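Local coordinates for conserved membrane protein (Chlamydia abortus, PDB 6GZU) that acts as a secreted CE-clan effector that combines deubiquitination, probably by a cysteine-peptidase mechanism, with acetylation, and induces Golgi fragmentation, at residues L56-L61 with Y101-W106. Sequence-based numbering, arbitrary orientation.
Sequences LKDLHL and YAYPLW. With ZN (zinc ion), chain C.
With CG set beside the backbone N and anti to the carbonyl carbon in both Asp58 (chi1 -72°) and Tyr103 (chi1 -66°), the carboxylate and the phenol reach toward each other from opposite directions. Tyr103 OH donates to Asp58 OD2 over 2.7 Å, meeting the anti lone pair of that oxygen, and the carboxylate meets the ring at its edge, the two planes 15° apart. The other oxygen, OD1, is hydrogen-bonded to His80 NE2, so the buried carboxylate ties strand 100-107 to a zinc ligand and probably orients that imidazole as a second-shell residue.

A Schellman motif ends helix 51-58: Leu61 N bonds to Leu56 O (2.8 Å) and His60 N to Lys57 O (3.0 Å). His60, the C-prime residue with positive phi, binds the zinc ion through NE2 at 2.0 Å, where Cys78, His80 and Cys95 complete the site. Leu59 lays CD2 over one face of the Tyr101 ring, a CH-pi contact 3.9 Å from the centroid. Tyr101 OH donates to a water lying in the ring plane, and that water donates to Asp58 O (2.7 Å), linking the helix-end carbonyl to the mixed sheet of this C-terminal part, consistent with a Ulp1-like catalytic domain.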
ATOM      1  N   LEU A  56       9.722  -6.858   1.483  1.00 20.68           N
ATOM      2  CA  LEU A  56      11.106  -7.225   1.781  1.00 20.09           C
ATOM      3  C   LEU A  56      12.088  -6.589   0.820  1.00 20.94           C
ATOM      4  O   LEU A  56      13.124  -6.060   1.251  1.00 21.99           O
ATOM      5  CB  LEU A  56      11.293  -8.739   1.776  1.00 20.95           C
ATOM      6  CG  LEU A  56      10.483  -9.476   2.830  1.00 23.55           C
ATOM      7  CD1 LEU A  56      10.525 -11.018   2.638  1.00 25.38           C
ATOM      8  CD2 LEU A  56      11.048  -9.122   4.205  1.00 24.81           C
ATOM      9  N   LYS A  57      11.767  -6.553  -0.469  1.00 20.67           N
ATOM     10  CA  LYS A  57      12.689  -5.903  -1.425  1.00 21.54           C
ATOM     11  C   LYS A  57      12.769  -4.403  -1.143  1.00 22.32           C
ATOM     12  O   LYS A  57      13.855  -3.811  -1.195  1.00 22.91           O
ATOM     13  CB  LYS A  57      12.265  -6.134  -2.883  1.00 23.80           C
ATOM     14  CG  LYS A  57      12.550  -7.568  -3.394  1.00 27.33           C
ATOM     15  CD  LYS A  57      11.947  -7.800  -4.786  1.00 33.35           C
ATOM     16  CE  LYS A  57      12.603  -6.874  -5.824  1.00 38.30           C
ATOM     17  NZ  LYS A  57      14.101  -7.037  -5.866  1.00 43.18           N
ATOM     18  N   ASP A  58      11.645  -3.763  -0.812  1.00 20.77           N
ATOM     19  CA  ASP A  58      11.704  -2.301  -0.598  1.00 21.26           C
ATOM     20  C   ASP A  58      12.481  -1.919   0.661  1.00 20.84           C
ATOM     21  O   ASP A  58      13.055  -0.839   0.730  1.00 22.47           O
ATOM     22  CB  ASP A  58      10.286  -1.700  -0.572  1.00 20.39           C
ATOM     23  CG  ASP A  58       9.661  -1.668  -1.920  1.00 21.23           C
ATOM     24  OD1 ASP A  58      10.419  -1.553  -2.901  1.00 21.54           O
ATOM     25  OD2 ASP A  58       8.437  -1.713  -2.029  1.00 20.53           O
ATOM     26  N   LEU A  59      12.566  -2.841   1.629  1.00 21.70           N
ATOM     27  CA  LEU A  59      13.386  -2.624   2.830  1.00 22.89           C
ATOM     28  C   LEU A  59      14.786  -3.194   2.678  1.00 24.69           C
ATOM     29  O   LEU A  59      15.545  -3.272   3.665  1.00 26.52           O
ATOM     30  CB  LEU A  59      12.710  -3.283   4.045  1.00 23.93           C
ATOM     31  CG  LEU A  59      11.370  -2.586   4.347  1.00 23.05           C
ATOM     32  CD1 LEU A  59      10.573  -3.433   5.386  1.00 24.99           C
ATOM     33  CD2 LEU A  59      11.690  -1.229   4.866  1.00 23.44           C
ATOM     34  N   HIS A  60      15.155  -3.575   1.455  1.00 23.92           N
ATOM     35  CA  HIS A  60      16.484  -4.171   1.164  1.00 24.90           C
ATOM     36  C   HIS A  60      16.810  -5.410   1.972  1.00 24.81           C
ATOM     37  O   HIS A  60      17.981  -5.636   2.338  1.00 26.41           O
ATOM     38  CB  HIS A  60      17.574  -3.097   1.280  1.00 28.82           C
ATOM     39  CG  HIS A  60      17.207  -1.833   0.557  1.00 30.98           C
ATOM     40  ND1 HIS A  60      16.674  -0.729   1.194  1.00 35.87           N
ATOM     41  CD2 HIS A  60      17.211  -1.530  -0.758  1.00 31.34           C
ATOM     42  CE1 HIS A  60      16.440   0.230   0.309  1.00 34.26           C
ATOM     43  NE2 HIS A  60      16.761  -0.228  -0.885  1.00 33.72           N
ATOM     44  N   LEU A  61      15.775  -6.201   2.241  1.00 24.16           N
ATOM     45  CA  LEU A  61      15.880  -7.443   2.965  1.00 24.83           C
ATOM     46  C   LEU A  61      15.743  -8.658   2.075  1.00 27.80           C
ATOM     47  O   LEU A  61      15.573  -9.770   2.572  1.00 29.56           O
ATOM     48  CB  LEU A  61      14.815  -7.487   4.050  1.00 24.12           C
ATOM     49  CG  LEU A  61      15.076  -6.488   5.186  1.00 23.25           C
ATOM     50  CD1 LEU A  61      13.847  -6.374   6.046  1.00 23.89           C
ATOM     51  CD2 LEU A  61      16.251  -6.907   6.002  1.00 26.83           C
ATOM     52  N   TYR A 101       5.366   2.635   4.775  1.00 19.70           N
ATOM     53  CA  TYR A 101       5.363   2.046   3.436  1.00 19.19           C
ATOM     54  C   TYR A 101       3.946   1.612   3.134  1.00 18.33           C
ATOM     55  O   TYR A 101       3.409   0.751   3.821  1.00 21.08           O
ATOM     56  CB  TYR A 101       6.305   0.829   3.404  1.00 20.40           C
ATOM     57  CG  TYR A 101       7.773   1.194   3.547  1.00 20.20           C
ATOM     58  CD1 TYR A 101       8.271   1.722   4.735  1.00 20.69           C
ATOM     59  CD2 TYR A 101       8.684   0.945   2.497  1.00 20.10           C
ATOM     60  CE1 TYR A 101       9.638   2.071   4.838  1.00 22.48           C
ATOM     61  CE2 TYR A 101      10.043   1.253   2.601  1.00 21.58           C
ATOM     62  CZ  TYR A 101      10.501   1.829   3.772  1.00 22.50           C
ATOM     63  OH  TYR A 101      11.836   2.181   3.892  1.00 24.57           O
ATOM     64  N   ALA A 102       3.322   2.186   2.107  1.00 16.78           N
ATOM     65  CA  ALA A 102       1.917   1.906   1.855  1.00 17.38           C
ATOM     66  C   ALA A 102       1.681   1.287   0.480  1.00 16.92           C
ATOM     67  O   ALA A 102       2.006   1.935  -0.535  1.00 18.33           O
ATOM     68  CB  ALA A 102       1.069   3.156   2.041  1.00 21.00           C
ATOM     69  N   TYR A 103       1.088   0.090   0.429  1.00 16.09           N
ATOM     70  CA  TYR A 103       0.990  -0.692  -0.790  1.00 16.50           C
ATOM     71  C   TYR A 103      -0.435  -0.937  -1.195  1.00 17.04           C
ATOM     72  O   TYR A 103      -1.188  -1.650  -0.514  1.00 17.77           O
ATOM     73  CB  TYR A 103       1.580  -2.101  -0.533  1.00 17.08           C
ATOM     74  CG  TYR A 103       3.059  -2.089  -0.252  1.00 18.44           C
ATOM     75  CD1 TYR A 103       3.550  -1.802   1.036  1.00 19.13           C
ATOM     76  CD2 TYR A 103       3.967  -2.278  -1.291  1.00 19.52           C
ATOM     77  CE1 TYR A 103       4.934  -1.752   1.262  1.00 19.48           C
ATOM     78  CE2 TYR A 103       5.347  -2.208  -1.090  1.00 19.25           C
ATOM     79  CZ  TYR A 103       5.823  -1.920   0.172  1.00 18.86           C
ATOM     80  OH  TYR A 103       7.192  -1.870   0.346  1.00 20.38           O
ATOM     81  N   PRO A 104      -0.813  -0.418  -2.359  1.00 16.83           N
ATOM     82  CA  PRO A 104      -2.118  -0.815  -2.941  1.00 19.03           C
ATOM     83  C   PRO A 104      -2.053  -2.297  -3.281  1.00 18.05           C
ATOM     84  O   PRO A 104      -1.064  -2.778  -3.878  1.00 19.15           O
ATOM     85  CB  PRO A 104      -2.199   0.038  -4.228  1.00 20.04           C
ATOM     86  CG  PRO A 104      -1.282   1.244  -3.910  1.00 20.07           C
ATOM     87  CD  PRO A 104      -0.148   0.662  -3.115  1.00 18.18           C
ATOM     88  N   LEU A 105      -3.091  -3.041  -2.911  1.00 17.33           N
ATOM     89  CA  LEU A 105      -3.109  -4.482  -3.072  1.00 17.42           C
ATOM     90  C   LEU A 105      -4.388  -4.846  -3.828  1.00 19.34           C
ATOM     91  O   LEU A 105      -5.485  -4.532  -3.351  1.00 22.17           O
ATOM     92  CB  LEU A 105      -2.992  -5.185  -1.698  1.00 21.59           C
ATOM     93  CG  LEU A 105      -2.676  -6.685  -1.689  1.00 22.68           C
ATOM     94  CD1 LEU A 105      -2.127  -7.198  -0.391  1.00 21.49           C
ATOM     95  CD2 LEU A 105      -4.030  -7.403  -1.878  1.00 22.78           C
ATOM     96  N   TRP A 106      -4.219  -5.525  -4.960  1.00 19.35           N
ATOM     97  CA  TRP A 106      -5.280  -5.895  -5.901  1.00 20.98           C
ATOM     98  C   TRP A 106      -5.688  -7.337  -5.642  1.00 21.01           C
ATOM     99  O   TRP A 106      -4.843  -8.190  -5.410  1.00 21.21           O
ATOM    100  CB  TRP A 106      -4.725  -5.801  -7.315  1.00 22.45           C
ATOM    101  CG  TRP A 106      -5.744  -5.972  -8.370  1.00 24.19           C
ATOM    102  CD1 TRP A 106      -6.442  -4.975  -8.993  1.00 26.76           C
ATOM    103  CD2 TRP A 106      -6.171  -7.210  -8.989  1.00 25.18           C
ATOM    104  NE1 TRP A 106      -7.297  -5.510  -9.943  1.00 27.62           N
ATOM    105  CE2 TRP A 106      -7.148  -6.872  -9.963  1.00 26.54           C
ATOM    106  CE3 TRP A 106      -5.834  -8.563  -8.811  1.00 26.05           C
ATOM    107  CZ2 TRP A 106      -7.779  -7.833 -10.745  1.00 28.12           C
ATOM    108  CZ3 TRP A 106      -6.486  -9.530  -9.592  1.00 26.20           C
ATOM    109  CH2 TRP A 106      -7.431  -9.156 -10.546  1.00 28.13           C
TER
HETATM  110 ZN    ZN C 402      16.607   1.042  -2.391  1.00 35.40          ZN
HETATM  111  O   HOH W   1      13.526   1.427   2.073  1.00 33.01           O